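Local coordinates for type II restriction enzyme NgoMIV (Neisseria gonorrhoeae, PDB 1FIU), which recognises the double-stranded sequence 5'-GCCGGC-3' and, with magnesium, cleaves it after the first G, working as a homotetramer, at residues K14-D18 with G19-A23; R27-V30 with S31-G35; Y247-E250 with Q251-S255. One frame throughout, in Å; residues are numbered along the deposited sequence.

Contact 1 (K14-D18 with G19-A23); sequences KKLLD and GNILA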
# COMPACT_ATOMS: atom_id res chain seq x y z
N LYS I 14 2.45 -34.79 18.41
CA LYS I 14 2.75 -35.44 19.68
C LYS I 14 3.27 -34.45 20.72
O LYS I 14 2.96 -34.57 21.90
CB LYS I 14 3.74 -36.58 19.47
CG LYS I 14 3.97 -37.45 20.70
CD LYS I 14 4.82 -38.66 20.35
CE LYS I 14 5.02 -39.58 21.55
NZ LYS I 14 5.88 -38.96 22.61
N LYS I 15 4.06 -33.47 20.31
CA LYS I 15 4.55 -32.49 21.26
C LYS I 15 3.40 -31.65 21.80
O LYS I 15 3.38 -31.26 22.98
CB LYS I 15 5.58 -31.57 20.58
CG LYS I 15 6.85 -32.30 20.18
CD LYS I 15 7.85 -31.31 19.55
CE LYS I 15 9.16 -32.00 19.16
NZ LYS I 15 10.07 -31.05 18.44
N LEU I 16 2.43 -31.34 20.94
CA LEU I 16 1.29 -30.57 21.37
C LEU I 16 0.47 -31.40 22.36
O LEU I 16 -0.06 -30.86 23.32
CB LEU I 16 0.41 -30.18 20.17
CG LEU I 16 1.02 -29.17 19.18
CD1 LEU I 16 0.08 -28.98 18.01
CD2 LEU I 16 1.30 -27.84 19.88
N LEU I 17 0.38 -32.71 22.13
CA LEU I 17 -0.37 -33.56 23.06
C LEU I 17 0.39 -33.76 24.37
O LEU I 17 -0.16 -33.55 25.45
CB LEU I 17 -0.65 -34.94 22.43
CG LEU I 17 -1.51 -34.94 21.17
CD1 LEU I 17 -1.72 -36.39 20.70
CD2 LEU I 17 -2.84 -34.28 21.47
N ASP I 18 1.66 -34.14 24.27
CA ASP I 18 2.45 -34.39 25.47
C ASP I 18 2.56 -33.18 26.39
O ASP I 18 2.64 -33.33 27.61
CB ASP I 18 3.85 -34.90 25.09
CG ASP I 18 3.84 -36.31 24.49
OD1 ASP I 18 2.77 -36.96 24.39
OD2 ASP I 18 4.93 -36.78 24.09
N GLY I 19 2.56 -31.97 25.83
CA GLY I 19 2.66 -30.78 26.65
C GLY I 19 1.30 -30.30 27.14
O GLY I 19 1.20 -29.28 27.82
N ASN I 20 0.26 -31.05 26.80
CA ASN I 20 -1.11 -30.69 27.16
C ASN I 20 -1.55 -29.36 26.52
O ASN I 20 -2.45 -28.69 27.03
CB ASN I 20 -1.27 -30.62 28.69
CG ASN I 20 -1.18 -31.98 29.35
OD1 ASN I 20 -1.18 -32.09 30.58
ND2 ASN I 20 -1.09 -33.02 28.55
N ILE I 21 -0.89 -28.98 25.42
CA ILE I 21 -1.23 -27.75 24.71
C ILE I 21 -2.58 -28.02 24.07
O ILE I 21 -3.50 -27.20 24.14
CB ILE I 21 -0.20 -27.41 23.61
CG1 ILE I 21 1.22 -27.35 24.22
CG2 ILE I 21 -0.60 -26.10 22.93
CD1 ILE I 21 1.31 -26.60 25.53
N LEU I 22 -2.68 -29.19 23.43
CA LEU I 22 -3.92 -29.66 22.83
C LEU I 22 -4.42 -30.78 23.75
O LEU I 22 -3.78 -31.82 23.88
CB LEU I 22 -3.70 -30.26 21.43
CG LEU I 22 -5.00 -30.77 20.78
CD1 LEU I 22 -5.96 -29.60 20.52
CD2 LEU I 22 -4.70 -31.49 19.48
N ALA I 23 -5.56 -30.56 24.40
CA ALA I 23 -6.12 -31.58 25.31
C ALA I 23 -7.60 -31.27 25.49
O ALA I 23 -8.13 -30.37 24.85
CB ALA I 23 -5.40 -31.55 26.64
O HOH W 1 -3.05 -33.96 25.41
O HOH W 2 -0.75 -35.47 27.63
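I21 N and N20 N turn back onto L16 O (2.9 Å) and L17 O (2.9 Å), the two bonds of a Schellman motif that ends helix 4-18. N20 takes positive phi (63°), swinging the chain out of the helical path, while G19 N still reaches K15 O. L16 O is gripped twice, since L22 N also donates to it in an almost straight bond of 3.1 Å.

Apolar side chains pack beside the turn. L17 and L22 run side by side, pointing the same way, their CD2 methyls 3.9 Å apart; L16 crosses I21 at about a right angle, CD2 against CG2. Helix 62-81 covers this apolar side, F69 and I72 packing on L16 and A68 on I21. K15 NZ forms a salt bridge with E75 of the same helix. One turn apart, K14 NZ and D18 OD2 form another at 2.8 Å, on the syn lone pair of the oxygen.

With its CG beside the backbone N (chi1 -69°), N20 brings its amide back over the helix end. N20 ND2 donates to L17 O at 3.3 Å, nearly head-on to the carbonyl, and two waters donate to the same oxygen, one bridging it to L22 O.

Contact 2 (R27-V30 with S31-G35); sequences RGVV and SNADG. With nucleotides of chain D.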
# COMPACT_ATOMS: atom_id res chain seq x y z
N ARG I 27 -15.04 -30.80 31.05
CA ARG I 27 -16.38 -30.44 30.58
C ARG I 27 -16.47 -30.79 29.08
O ARG I 27 -17.42 -30.43 28.39
CB ARG I 27 -16.67 -28.96 30.80
CG ARG I 27 -16.75 -28.60 32.26
CD ARG I 27 -17.11 -27.14 32.49
NE ARG I 27 -16.94 -26.83 33.91
CZ ARG I 27 -17.83 -27.09 34.85
NH1 ARG I 27 -19.01 -27.64 34.55
NH2 ARG I 27 -17.53 -26.84 36.12
N GLY I 28 -15.45 -31.49 28.60
CA GLY I 28 -15.44 -31.93 27.22
C GLY I 28 -14.98 -30.94 26.16
O GLY I 28 -15.05 -31.24 24.97
N VAL I 29 -14.50 -29.77 26.58
CA VAL I 29 -14.04 -28.75 25.62
C VAL I 29 -12.57 -28.93 25.24
O VAL I 29 -11.70 -28.96 26.12
CB VAL I 29 -14.17 -27.33 26.20
CG1 VAL I 29 -13.86 -26.30 25.10
CG2 VAL I 29 -15.59 -27.09 26.77
N VAL I 30 -12.29 -29.06 23.95
CA VAL I 30 -10.91 -29.21 23.49
C VAL I 30 -10.25 -27.83 23.55
O VAL I 30 -10.89 -26.81 23.29
CB VAL I 30 -10.89 -29.84 22.08
CG1 VAL I 30 -9.46 -29.89 21.53
CG2 VAL I 30 -11.44 -31.26 22.20
N SER I 31 -8.98 -27.81 23.94
CA SER I 31 -8.26 -26.56 24.19
C SER I 31 -8.05 -25.54 23.08
O SER I 31 -7.58 -24.44 23.36
CB SER I 31 -6.92 -26.87 24.84
OG SER I 31 -6.14 -27.65 23.97
N ASN I 32 -8.36 -25.89 21.83
CA ASN I 32 -8.24 -24.87 20.79
C ASN I 32 -9.65 -24.47 20.32
O ASN I 32 -9.81 -23.72 19.36
CB ASN I 32 -7.35 -25.33 19.61
CG ASN I 32 -7.88 -26.55 18.92
OD1 ASN I 32 -8.56 -27.38 19.53
ND2 ASN I 32 -7.57 -26.68 17.63
N ALA I 33 -10.67 -24.97 21.03
CA ALA I 33 -12.05 -24.65 20.69
C ALA I 33 -12.57 -23.42 21.43
O ALA I 33 -12.01 -23.00 22.44
CB ALA I 33 -12.98 -25.84 21.02
N ASP I 34 -13.65 -22.84 20.91
CA ASP I 34 -14.32 -21.72 21.54
C ASP I 34 -15.60 -22.43 22.02
O ASP I 34 -16.48 -22.71 21.21
CB ASP I 34 -14.66 -20.65 20.48
CG ASP I 34 -15.58 -19.56 21.02
OD1 ASP I 34 -16.00 -19.65 22.20
OD2 ASP I 34 -15.89 -18.61 20.27
N GLY I 35 -15.68 -22.74 23.31
CA GLY I 35 -16.84 -23.46 23.84
C GLY I 35 -18.23 -22.88 23.65
O GLY I 35 -19.23 -23.57 23.83
P DC D 5 -17.32 -16.37 30.35
OP1 DC D 5 -17.49 -15.83 31.70
OP2 DC D 5 -17.72 -17.75 30.03
O5' DC D 5 -18.11 -15.45 29.31
C5' DC D 5 -18.02 -14.04 29.37
C4' DC D 5 -18.82 -13.43 28.24
O4' DC D 5 -18.11 -13.57 27.00
C3' DC D 5 -20.19 -14.08 28.02
O3' DC D 5 -21.17 -13.05 27.85
C2' DC D 5 -20.04 -14.82 26.70
C1' DC D 5 -19.04 -13.93 25.98
N1 DC D 5 -18.29 -14.54 24.88
C2 DC D 5 -17.93 -13.72 23.77
O2 DC D 5 -18.27 -12.53 23.77
N3 DC D 5 -17.23 -14.27 22.75
C4 DC D 5 -16.87 -15.56 22.80
N4 DC D 5 -16.16 -16.06 21.78
C5 DC D 5 -17.22 -16.41 23.91
C6 DC D 5 -17.93 -15.86 24.91
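V30 O accepts the backbone N-H of A33 at 2.9 Å, the donor standing above the carbonyl plane, and this bond closes a type I beta turn from V30 to A33. The A33 methyl points toward residues 27-30, its CB 3.2 Å from V30 O; A33 CB makes a looser apolar contact with V29 CG1 at 4.2 Å. F41 and A44 of helix 38-50 pack against V29 and A33 respectively.

N32 lies alongside V30, both side chains pointing the same way, and its OD1 comes 3.3 Å from V30 CG1. With chi1 at 61°, N32 CG sits between the backbone N and the carbonyl carbon, which folds the amide back beside the valine; its ND2 donates to A221 O. S31 OG bonds to I21 O and A23 N, earlier in the same loop.

Beyond the turn the chain straightens, and D34 CG, anti to its N (chi1 171°), carries the carboxylate to the DNA. D34 OD2 accepts from N4 of cytosine DC5 of chain D at 3.0 Å and pairs with R227, while OD1 is held by S36 OG, a further bond that should help fix the carboxylate's rotation. A carboxylate reading the exocyclic amino group of cytosine is a direct base contact on the major-groove edge, consistent with sequence recognition by a restriction endonuclease.

Contact 3 (Y247-E250 with Q251-S255); sequences YELE and QILQS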
# COMPACT_ATOMS: atom_id res chain seq x y z
N TYR I 247 -5.63 -31.98 7.16
CA TYR I 247 -6.29 -33.21 6.72
C TYR I 247 -7.41 -33.60 7.67
O TYR I 247 -8.50 -34.00 7.23
CB TYR I 247 -5.27 -34.35 6.66
CG TYR I 247 -4.03 -34.01 5.85
CD1 TYR I 247 -2.79 -34.56 6.18
CD2 TYR I 247 -4.09 -33.10 4.78
CE1 TYR I 247 -1.63 -34.22 5.48
CE2 TYR I 247 -2.93 -32.74 4.07
CZ TYR I 247 -1.71 -33.30 4.43
OH TYR I 247 -0.55 -32.93 3.78
N GLU I 248 -7.15 -33.46 8.97
CA GLU I 248 -8.13 -33.80 9.99
C GLU I 248 -9.30 -32.81 9.97
O GLU I 248 -10.46 -33.21 10.14
CB GLU I 248 -7.47 -33.84 11.36
CG GLU I 248 -6.38 -34.91 11.48
CD GLU I 248 -5.05 -34.56 10.81
OE1 GLU I 248 -4.90 -33.43 10.26
OE2 GLU I 248 -4.14 -35.42 10.84
N LEU I 249 -9.00 -31.52 9.76
CA LEU I 249 -10.05 -30.51 9.66
C LEU I 249 -10.96 -30.85 8.48
O LEU I 249 -12.18 -30.81 8.60
CB LEU I 249 -9.44 -29.12 9.42
CG LEU I 249 -10.39 -27.97 9.06
CD1 LEU I 249 -11.52 -27.79 10.08
CD2 LEU I 249 -9.55 -26.69 9.01
N GLU I 250 -10.35 -31.19 7.35
CA GLU I 250 -11.12 -31.54 6.15
C GLU I 250 -11.99 -32.76 6.40
O GLU I 250 -13.17 -32.78 6.01
CB GLU I 250 -10.19 -31.82 4.96
CG GLU I 250 -10.93 -32.10 3.66
CD GLU I 250 -9.98 -32.44 2.50
OE1 GLU I 250 -8.91 -33.04 2.74
OE2 GLU I 250 -10.33 -32.12 1.35
N GLN I 251 -11.43 -33.77 7.07
CA GLN I 251 -12.19 -35.00 7.35
C GLN I 251 -13.38 -34.73 8.26
O GLN I 251 -14.49 -35.26 8.04
CB GLN I 251 -11.27 -36.04 7.99
CG GLN I 251 -11.85 -37.47 8.05
CD GLN I 251 -10.84 -38.49 8.56
OE1 GLN I 251 -9.68 -38.51 8.12
NE2 GLN I 251 -11.26 -39.33 9.50
N ILE I 252 -13.18 -33.91 9.30
CA ILE I 252 -14.29 -33.63 10.21
C ILE I 252 -15.38 -32.83 9.54
O ILE I 252 -16.57 -33.14 9.71
CB ILE I 252 -13.82 -32.93 11.50
CG1 ILE I 252 -12.85 -33.86 12.24
CG2 ILE I 252 -15.01 -32.63 12.43
CD1 ILE I 252 -13.45 -35.26 12.52
N LEU I 253 -15.01 -31.82 8.76
CA LEU I 253 -16.01 -31.03 8.05
C LEU I 253 -16.82 -31.95 7.13
O LEU I 253 -18.05 -31.83 7.06
CB LEU I 253 -15.35 -29.93 7.21
CG LEU I 253 -14.62 -28.87 8.04
CD1 LEU I 253 -13.85 -27.95 7.09
CD2 LEU I 253 -15.58 -28.05 8.87
N GLN I 254 -16.15 -32.86 6.44
CA GLN I 254 -16.85 -33.77 5.53
C GLN I 254 -17.76 -34.71 6.31
O GLN I 254 -18.92 -34.91 5.92
CB GLN I 254 -15.84 -34.58 4.72
CG GLN I 254 -15.10 -33.76 3.67
CD GLN I 254 -15.93 -33.54 2.39
OE1 GLN I 254 -17.14 -33.80 2.37
NE2 GLN I 254 -15.27 -33.07 1.34
N SER I 255 -17.25 -35.27 7.39
CA SER I 255 -18.03 -36.20 8.22
C SER I 255 -19.31 -35.60 8.76
O SER I 255 -20.37 -36.22 8.68
CB SER I 255 -17.18 -36.71 9.38
OG SER I 255 -16.18 -37.59 8.91
O HOH W 3 -7.59 -37.15 7.74
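Different first torsions turn L249 and L253 toward each other: L249 CG is anti to the backbone N (chi1 170°), whereas L253 CG lies beside its own N (chi1 -65°). The two are one turn apart on helix 246-256, and these settings send L249 forward and L253 back until their CD1 methyls stand 3.8 Å apart, the side chains crossing at a slant. L253 CG also rests 3.2 Å from L249 O, the oxygen that takes the N-H of L253 itself at 3.0 Å, so backbone bond and apolar contact share one i to i+4 step. Three more i to i+4 bonds, Q251 N to Y247 O, I252 N to E248 O and Q254 N to E250 O, complete the regular alpha-helical ladder.

The leucine pair forms the buried side of the helix. F265, A261 and L262 of helix 259-270 pack against it, as do I228 and P225 of helix 225-232, and I43 of helix 38-50 touches L249.

Polar side chains occupy the flanks. E250 and Q254, also one turn apart, both bond to Y266 OH, through OE2 and NE2; E248 pairs with R9. Y247 packs on A165 of the second subunit, the one residue of the contact that the other copy reaches. Q251 OE1 accepts from a water at 2.5 Å that donates only weakly to Y247 O. At the far end Q251 O is gripped by one residue twice, S255 N at 2.8 Å and S255 OG at 3.0 Å arriving from opposite faces of its plane.

Overall arrangement
Contacts 1 and 2 follow one another along the same connection between helices 4-18 and 38-50, with centres 14 Å apart, and they touch: A23 O meets S31 N at 2.8 Å, and L22 packs on N32. The loop thus runs from a helix end near, but not in, the magnesium site (side chains of L16 and C186 about 10 Å apart) to the turn just before D34, which contacts the DNA. Contact 3 comes much later, on helix 246-256 between strands 240-243 and 274-276. Its centre is about 20 Å from that of contact 1 and 17 Å from that of contact 2; helix 38-50 packs against both contacts 2 and 3.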